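Local coordinates for protein L-threonine dehydrogenase (PDB 2YY7) that probably catalyses the NAD-dependent oxidation of L-threonine, as a UDP-galactose 4-epimerase-like member of the short-chain dehydrogenase/reductase superfamily, at residues 172-177 with 245-250; 189-194 with 263-268; 257-262 with 302-307. All blocks are in the same frame, centred on the assembly; numbering follows the deposited sequence.

Contact 1. Residues 172-177 with 245-250. With NAD (nicotinamide-adenine-dinucleotide), chain E.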
# COMPACT_ATOMS: atom_id res chain seq x y z
N GLY A 172 17.27 10.85 0.28
CA GLY A 172 17.40 11.93 -0.70
C GLY A 172 18.75 11.85 -1.38
O GLY A 172 19.78 11.81 -0.70
N LEU A 173 18.78 11.82 -2.71
CA LEU A 173 20.04 11.71 -3.45
C LEU A 173 20.60 13.02 -4.00
O LEU A 173 19.85 13.88 -4.47
CB LEU A 173 19.90 10.70 -4.60
CG LEU A 173 19.50 9.26 -4.24
CD1 LEU A 173 19.70 8.37 -5.46
CD2 LEU A 173 20.33 8.75 -3.07
N ILE A 174 21.92 13.14 -3.97
CA ILE A 174 22.61 14.34 -4.43
C ILE A 174 23.60 14.04 -5.56
O ILE A 174 24.44 13.15 -5.44
CB ILE A 174 23.35 14.98 -3.23
CG1 ILE A 174 22.34 15.29 -2.13
CG2 ILE A 174 24.09 16.24 -3.67
CD1 ILE A 174 22.92 15.36 -0.73
N SER A 175 23.51 14.78 -6.66
CA SER A 175 24.40 14.56 -7.79
C SER A 175 24.74 15.85 -8.53
O SER A 175 24.08 16.88 -8.35
CB SER A 175 23.79 13.57 -8.77
OG SER A 175 22.65 14.14 -9.39
N TRP A 176 25.76 15.77 -9.38
CA TRP A 176 26.25 16.90 -10.17
C TRP A 176 26.08 16.74 -11.68
O TRP A 176 26.17 17.71 -12.42
CB TRP A 176 27.74 17.11 -9.88
CG TRP A 176 28.54 15.86 -10.09
CD1 TRP A 176 28.89 14.93 -9.14
CD2 TRP A 176 29.03 15.35 -11.34
NE1 TRP A 176 29.56 13.88 -9.73
CE2 TRP A 176 29.66 14.11 -11.07
CE3 TRP A 176 29.00 15.82 -12.66
CZ2 TRP A 176 30.25 13.34 -12.08
CZ3 TRP A 176 29.58 15.05 -13.66
CH2 TRP A 176 30.20 13.82 -13.37
N SER A 177 25.84 15.51 -12.15
CA SER A 177 25.72 15.28 -13.59
C SER A 177 24.38 15.56 -14.26
O SER A 177 24.34 15.91 -15.44
CB SER A 177 26.14 13.84 -13.93
OG SER A 177 25.25 12.91 -13.34
N MET A 245 23.98 9.54 5.10
CA MET A 245 24.01 10.79 5.85
C MET A 245 22.65 11.27 6.31
O MET A 245 21.61 10.80 5.86
CB MET A 245 24.59 11.93 5.00
CG MET A 245 25.79 11.58 4.15
SD MET A 245 26.20 13.02 3.14
CE MET A 245 25.08 12.79 1.75
N SER A 246 22.68 12.25 7.21
CA SER A 246 21.49 12.91 7.74
C SER A 246 22.00 14.29 8.14
O SER A 246 22.97 14.41 8.89
CB SER A 246 20.92 12.18 8.97
OG SER A 246 20.05 11.12 8.59
N PHE A 247 21.36 15.32 7.60
CA PHE A 247 21.75 16.69 7.89
C PHE A 247 20.61 17.66 7.62
O PHE A 247 19.63 17.32 6.96
CB PHE A 247 23.00 17.08 7.07
CG PHE A 247 22.82 16.99 5.56
CD1 PHE A 247 22.08 17.96 4.87
CD2 PHE A 247 23.42 15.97 4.84
CE1 PHE A 247 21.95 17.90 3.48
CE2 PHE A 247 23.30 15.90 3.44
CZ PHE A 247 22.55 16.87 2.76
N THR A 248 20.74 18.87 8.14
CA THR A 248 19.74 19.92 7.96
C THR A 248 20.27 20.90 6.93
O THR A 248 21.44 20.86 6.56
CB THR A 248 19.53 20.71 9.27
OG1 THR A 248 20.78 21.30 9.65
CG2 THR A 248 19.04 19.81 10.39
N PRO A 249 19.40 21.80 6.43
CA PRO A 249 19.86 22.77 5.45
C PRO A 249 20.96 23.64 6.06
O PRO A 249 21.94 23.98 5.40
CB PRO A 249 18.60 23.56 5.13
CG PRO A 249 17.53 22.51 5.24
CD PRO A 249 17.93 21.78 6.51
N THR A 250 20.80 23.99 7.34
CA THR A 250 21.79 24.81 8.03
C THR A 250 23.16 24.14 7.97
O THR A 250 24.17 24.79 7.69
CB THR A 250 21.42 25.03 9.53
OG1 THR A 250 20.17 25.71 9.62
CG2 THR A 250 22.49 25.86 10.22
PA NAD E . 14.20 11.32 -12.59
O1A NAD E . 15.41 12.18 -12.57
O2A NAD E . 12.90 12.04 -12.54
O5B NAD E . 14.27 10.27 -13.78
C5B NAD E . 13.13 9.60 -14.24
C4B NAD E . 13.33 9.21 -15.68
O4B NAD E . 12.23 8.38 -16.06
C3B NAD E . 13.35 10.44 -16.62
O3B NAD E . 14.52 10.44 -17.46
C2B NAD E . 12.02 10.32 -17.38
O2B NAD E . 12.10 10.85 -18.69
C1B NAD E . 11.78 8.81 -17.34
N9A NAD E . 10.38 8.44 -17.60
C8A NAD E . 9.25 9.08 -17.09
N7A NAD E . 8.17 8.46 -17.58
C5A NAD E . 8.60 7.45 -18.37
C6A NAD E . 7.91 6.54 -19.15
N6A NAD E . 6.60 6.61 -19.25
N1A NAD E . 8.61 5.63 -19.89
C2A NAD E . 10.00 5.61 -19.88
N3A NAD E . 10.71 6.53 -19.13
C4A NAD E . 9.99 7.44 -18.40
O3 NAD E . 14.19 10.38 -11.29
PN NAD E . 15.45 9.74 -10.48
O1N NAD E . 16.49 9.19 -11.40
O2N NAD E . 15.76 10.71 -9.39
O5D NAD E . 14.72 8.48 -9.76
C5D NAD E . 14.73 7.18 -10.36
C4D NAD E . 14.04 6.18 -9.39
O4D NAD E . 14.64 6.26 -8.11
C3D NAD E . 12.56 6.48 -9.15
O3D NAD E . 11.88 5.24 -8.95
C2D NAD E . 12.56 7.21 -7.83
O2D NAD E . 11.27 7.12 -7.27
C1D NAD E . 13.68 6.51 -7.07
N1N NAD E . 14.18 7.39 -5.98
C2N NAD E . 14.90 8.52 -6.30
C3N NAD E . 15.37 9.34 -5.28
C7N NAD E . 16.25 10.52 -5.59
O7N NAD E . 16.59 11.30 -4.49
N7N NAD E . 16.63 10.83 -6.84
C4N NAD E . 15.10 9.02 -3.93
C5N NAD E . 14.40 7.85 -3.63
C6N NAD E . 13.93 7.05 -4.65
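Met245 sets its terminal methyl CE 4.2 Å from CD1 of Ile174, the side chain through which strand 164-174 meets 245-250. The strands do not pair directly: Ile174 shares backbone hydrogen bonds with Met214 and Met216 and Met245 with Met213, which places strand 211-215 between them. Next along, Ser246 bonds its hydroxyl to the carbonyl of Ala281. Phe247 then brings CZ to 3.8 Å from Ile174 CD1. This methyl and CE of Met245 both lie in the ring plane at its edge, and Ile174 and Phe247 come from opposite directions. Thr248 is the N-cap of helix 249-257; its side chain caps a backbone N while its own N bonds to Glu251, consistent with a capping box. Beside Ile174, Leu173 serves the cofactor. Its backbone N donates to NAD O7N at 2.9 Å with an N-H...O angle of 155°, fixing the carboxamide oxygen. With chi1 at -59°, CG is anti to the carbonyl carbon and lies over one face of the carboxamide, 3.7 Å from NAD C7N. An alanine here keeps the backbone bond but removes CG and its methyls; the carboxamide would probably lack packing over that face and be freer to tilt. A strand end that binds nicotinamide on one side and packs apolar side chains on the other belongs to the Rossmann-fold NAD site of the epimerase/dehydratase family.

Contact 2. Residues 189-194 with 263-268; sequences VDIFYK and FTITYE
Ile191 on helix 187-197 and Ile265 on strand 264-267 keep their CA atoms 8.7 Å apart, the shortest such spacing between the segments, so the joining is left to side chains. The motif is a helix packed on a two-stranded parallel sheet: Thr264 and Thr266 share backbone hydrogen bonds with Tyr201, tying strand 264-267 to strand 200-203. Phe263 and Ile265 both direct their CB atoms to the helix, one just before the strand and one within it, whereas Thr264 and Thr266 between and beyond them are exposed. The contact is wholly apolar. Ile191 supplies the helix side of it. Its CG1 is anti to the backbone N (chi1 -169°) and the chain runs on extended, which carries CD1 out to the strand although CB itself does not aim there. The Phe263 and Ile191 side chains cross at about a right angle, CG1 of Ile191 standing 3.7 Å from CZ of Phe263. Around this core Tyr201 and Ile256 also touch Ile191, so sheet and helix 249-257 share in burying it. At its far end the isoleucine methyl serves two partners: CD1 of Ile191 is 4.1 Å from CZ of Phe263 and equally 4.1 Å from CD1 of Ile265.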
# COMPACT_ATOMS: atom_id res chain seq x y z
N VAL A 189 20.68 19.66 -3.84
CA VAL A 189 21.39 19.71 -5.11
C VAL A 189 21.38 21.17 -5.56
O VAL A 189 22.42 21.74 -5.86
CB VAL A 189 20.69 18.83 -6.18
CG1 VAL A 189 21.36 19.02 -7.54
CG2 VAL A 189 20.74 17.37 -5.76
N ASP A 190 20.19 21.77 -5.58
CA ASP A 190 20.03 23.16 -5.98
C ASP A 190 20.97 24.11 -5.23
O ASP A 190 21.56 25.01 -5.83
CB ASP A 190 18.58 23.60 -5.76
CG ASP A 190 17.62 22.93 -6.72
OD1 ASP A 190 16.39 23.08 -6.51
OD2 ASP A 190 18.07 22.26 -7.67
N ILE A 191 21.09 23.90 -3.93
CA ILE A 191 21.94 24.74 -3.09
C ILE A 191 23.36 24.85 -3.64
O ILE A 191 24.01 25.88 -3.50
CB ILE A 191 21.98 24.20 -1.64
CG1 ILE A 191 22.64 25.22 -0.71
CG2 ILE A 191 22.72 22.87 -1.60
CD1 ILE A 191 22.57 24.83 0.76
N PHE A 192 23.84 23.78 -4.27
CA PHE A 192 25.18 23.80 -4.85
C PHE A 192 25.22 24.67 -6.10
O PHE A 192 26.13 25.48 -6.27
CB PHE A 192 25.65 22.37 -5.16
CG PHE A 192 26.17 21.62 -3.96
CD1 PHE A 192 27.45 21.85 -3.47
CD2 PHE A 192 25.37 20.68 -3.30
CE1 PHE A 192 27.93 21.17 -2.35
CE2 PHE A 192 25.84 19.99 -2.18
CZ PHE A 192 27.13 20.24 -1.70
N TYR A 193 24.24 24.52 -6.98
CA TYR A 193 24.22 25.31 -8.20
C TYR A 193 24.06 26.81 -7.93
O TYR A 193 24.72 27.63 -8.58
CB TYR A 193 23.10 24.84 -9.14
CG TYR A 193 23.41 23.52 -9.82
CD1 TYR A 193 23.13 22.31 -9.19
CD2 TYR A 193 24.04 23.49 -11.06
CE1 TYR A 193 23.47 21.09 -9.79
CE2 TYR A 193 24.38 22.28 -11.67
CZ TYR A 193 24.10 21.09 -11.03
OH TYR A 193 24.46 19.90 -11.62
N LYS A 194 23.21 27.16 -6.98
CA LYS A 194 22.97 28.56 -6.64
C LYS A 194 24.13 29.16 -5.83
O LYS A 194 24.43 30.34 -5.96
CB LYS A 194 21.67 28.72 -5.86
CG LYS A 194 20.43 28.24 -6.59
CD LYS A 194 20.21 29.00 -7.89
CE LYS A 194 18.97 28.50 -8.59
NZ LYS A 194 18.82 29.07 -9.96
N PHE A 263 28.96 32.82 0.72
CA PHE A 263 27.65 32.21 0.49
C PHE A 263 26.65 32.53 1.59
O PHE A 263 26.96 32.41 2.77
CB PHE A 263 27.79 30.69 0.37
CG PHE A 263 26.47 29.97 0.25
CD1 PHE A 263 25.62 30.23 -0.82
CD2 PHE A 263 26.09 29.02 1.19
CE1 PHE A 263 24.40 29.56 -0.95
CE2 PHE A 263 24.88 28.34 1.07
CZ PHE A 263 24.03 28.61 -0.00
N THR A 264 25.44 32.92 1.19
CA THR A 264 24.39 33.23 2.15
C THR A 264 23.14 32.43 1.79
O THR A 264 22.91 32.10 0.62
CB THR A 264 24.04 34.73 2.15
OG1 THR A 264 23.62 35.13 0.85
CG2 THR A 264 25.25 35.54 2.58
N ILE A 265 22.32 32.13 2.79
CA ILE A 265 21.11 31.36 2.56
C ILE A 265 19.91 31.88 3.36
O ILE A 265 20.04 32.22 4.54
CB ILE A 265 21.34 29.87 2.91
CG1 ILE A 265 20.10 29.04 2.59
CG2 ILE A 265 21.70 29.74 4.39
CD1 ILE A 265 20.31 27.54 2.76
N THR A 266 18.76 31.94 2.70
CA THR A 266 17.52 32.37 3.34
C THR A 266 16.56 31.20 3.18
O THR A 266 16.74 30.36 2.29
CB THR A 266 16.95 33.64 2.68
OG1 THR A 266 16.77 33.42 1.28
CG2 THR A 266 17.89 34.82 2.89
N TYR A 267 15.54 31.14 4.03
CA TYR A 267 14.59 30.03 4.01
C TYR A 267 13.14 30.42 3.71
O TYR A 267 12.53 31.18 4.46
CB TYR A 267 14.69 29.30 5.35
CG TYR A 267 16.09 28.78 5.64
CD1 TYR A 267 16.52 27.57 5.10
CD2 TYR A 267 16.99 29.52 6.40
CE1 TYR A 267 17.82 27.11 5.30
CE2 TYR A 267 18.30 29.07 6.62
CZ TYR A 267 18.70 27.86 6.06
OH TYR A 267 19.99 27.40 6.23
N GLU A 268 12.60 29.89 2.62
CA GLU A 268 11.22 30.17 2.23
C GLU A 268 10.49 28.87 1.92
O GLU A 268 10.24 28.54 0.76
CB GLU A 268 11.20 31.10 1.01
CG GLU A 268 11.97 32.39 1.23
CD GLU A 268 11.88 33.35 0.06
OE1 GLU A 268 12.58 34.39 0.09
OE2 GLU A 268 11.10 33.07 -0.89

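Contact 3. Residues 257-262 with 302-307; sequences KKHIPE and SMTKDM
The imidazole of His259 is the flat group of this contact, and both of its partners on helix 300-311 approach it obliquely. A methyl comes first: CG2 of Thr304 is 3.9 Å from His259 ND1, and the same methyl is 3.9 Å from His259 CE1. Farther round, NE2 of His259 meets the helix backbone, 3.9 Å from CA of Lys305, with CB of that lysine at 4.1 Å from NE2. These are van der Waals distances from ring atoms, ND1 and NE2 among them, to carbon, so the ring is packed against the helix without being bonded to it. Its polar link runs backward instead, through a weak hydrogen bond from ND1 to the carbonyl O of Glu255, one turn earlier. The histidine CG is anti to its carbonyl carbon (chi1 -63°), and from there the ring projects across to the helix. Thr304 divides its two branches: CG2, anti to the backbone N, faces the imidazole, while OG1 bonds to the carbonyl O of Leu300 in its own helix. The Lys305 and His259 side chains cross at about a right angle; only the base of the lysine takes part, and the extended remainder leads its amine away. The CA atoms of His259 and Lys305 are 8.0 Å apart, the nearest pair. As plain packing away from the NAD site, the contact joins the turn after helix 249-257 to helix 300-311, with Thr304 also lying on Ile256 of helix 249-257 and on Phe192 of helix 187-197, and Met303 and Met307 reaching Ile174 of strand 164-174.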
# COMPACT_ATOMS: atom_id res chain seq x y z
N LYS A 257 29.88 26.88 3.04
CA LYS A 257 30.52 28.14 3.42
C LYS A 257 32.02 28.00 3.63
O LYS A 257 32.75 28.99 3.55
CB LYS A 257 29.88 28.71 4.68
CG LYS A 257 28.50 29.30 4.45
CD LYS A 257 27.90 29.86 5.73
CE LYS A 257 26.55 30.50 5.45
NZ LYS A 257 25.84 30.92 6.69
N LYS A 258 32.48 26.78 3.90
CA LYS A 258 33.91 26.53 4.09
C LYS A 258 34.62 26.65 2.75
O LYS A 258 35.82 26.92 2.69
CB LYS A 258 34.14 25.14 4.68
CG LYS A 258 33.57 24.94 6.07
CD LYS A 258 33.86 23.55 6.59
CE LYS A 258 33.18 23.31 7.93
NZ LYS A 258 33.47 21.95 8.46
N HIS A 259 33.87 26.44 1.67
CA HIS A 259 34.42 26.52 0.31
C HIS A 259 34.07 27.86 -0.34
O HIS A 259 34.82 28.36 -1.18
CB HIS A 259 33.89 25.38 -0.56
CG HIS A 259 34.29 24.02 -0.09
ND1 HIS A 259 33.67 23.38 0.96
CD2 HIS A 259 35.26 23.17 -0.53
CE1 HIS A 259 34.24 22.20 1.15
NE2 HIS A 259 35.20 22.05 0.26
N ILE A 260 32.92 28.41 0.03
CA ILE A 260 32.46 29.69 -0.50
C ILE A 260 32.05 30.53 0.72
O ILE A 260 30.88 30.55 1.11
CB ILE A 260 31.25 29.50 -1.44
CG1 ILE A 260 31.57 28.42 -2.48
CG2 ILE A 260 30.92 30.80 -2.14
CD1 ILE A 260 30.39 28.03 -3.35
N PRO A 261 33.02 31.22 1.34
CA PRO A 261 32.82 32.05 2.53
C PRO A 261 31.73 33.12 2.45
O PRO A 261 31.13 33.48 3.46
CB PRO A 261 34.20 32.66 2.76
CG PRO A 261 35.13 31.62 2.21
CD PRO A 261 34.44 31.24 0.93
N GLU A 262 31.49 33.64 1.25
CA GLU A 262 30.49 34.68 1.06
C GLU A 262 29.09 34.14 0.82
O GLU A 262 28.13 34.91 0.73
CB GLU A 262 30.90 35.59 -0.11
CG GLU A 262 30.95 34.89 -1.47
CD GLU A 262 32.28 34.20 -1.75
OE1 GLU A 262 32.81 33.52 -0.85
OE2 GLU A 262 32.78 34.32 -2.88
N SER A 302 32.96 15.14 2.63
CA SER A 302 33.52 14.61 1.39
C SER A 302 32.59 14.80 0.20
O SER A 302 33.05 14.96 -0.94
CB SER A 302 33.89 13.12 1.55
OG SER A 302 32.80 12.35 2.01
N MET A 303 31.29 14.78 0.43
CA MET A 303 30.35 14.98 -0.67
C MET A 303 30.38 16.44 -1.12
O MET A 303 30.36 16.72 -2.32
CB MET A 303 28.93 14.62 -0.26
CG MET A 303 27.91 15.08 -1.28
SD MET A 303 26.23 14.77 -0.79
CE MET A 303 25.97 16.12 0.40
N THR A 304 30.39 17.36 -0.16
CA THR A 304 30.41 18.78 -0.48
C THR A 304 31.65 19.11 -1.31
O THR A 304 31.58 19.84 -2.29
CB THR A 304 30.42 19.64 0.80
OG1 THR A 304 29.19 19.43 1.52
CG2 THR A 304 30.54 21.12 0.45
N LYS A 305 32.79 18.56 -0.91
CA LYS A 305 34.04 18.80 -1.62
C LYS A 305 33.92 18.31 -3.06
O LYS A 305 34.22 19.04 -4.01
CB LYS A 305 35.20 18.08 -0.93
CG LYS A 305 36.53 18.22 -1.64
CD LYS A 305 37.61 17.39 -0.96
CE LYS A 305 38.96 17.58 -1.64
NZ LYS A 305 39.99 16.66 -1.08
N ASP A 306 33.48 17.06 -3.21
CA ASP A 306 33.33 16.44 -4.53
C ASP A 306 32.33 17.17 -5.42
O ASP A 306 32.54 17.27 -6.63
CB ASP A 306 32.92 14.97 -4.36
CG ASP A 306 33.17 14.15 -5.62
OD1 ASP A 306 32.27 14.06 -6.47
OD2 ASP A 306 34.29 13.60 -5.75
N MET A 307 31.25 17.68 -4.84
CA MET A 307 30.26 18.42 -5.61
C MET A 307 30.86 19.71 -6.15
O MET A 307 30.75 20.01 -7.34
CB MET A 307 29.03 18.76 -4.75
CG MET A 307 28.02 17.62 -4.59
SD MET A 307 27.18 17.19 -6.14
CE MET A 307 25.87 18.43 -6.18

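In the fold
The three contacts form a near-equilateral triangle, each pair of centres about 12 Å apart, on one side of the chain's centre. Along the chain, contact 2 alternates with both others, whereas contact 1 closes before contact 3 opens. Strand 164-174 leads into helix 187-197, joining contacts 1 and 2; helix 249-257, its following loop and strand 264-267 run through all three in turn. Helix 300-311 binds the triangle together, packing on both strand 164-174 and helix 187-197. Packing thus continues from the strand end beside NAD, in contact 1, outward to the small sheet and C-terminal helix.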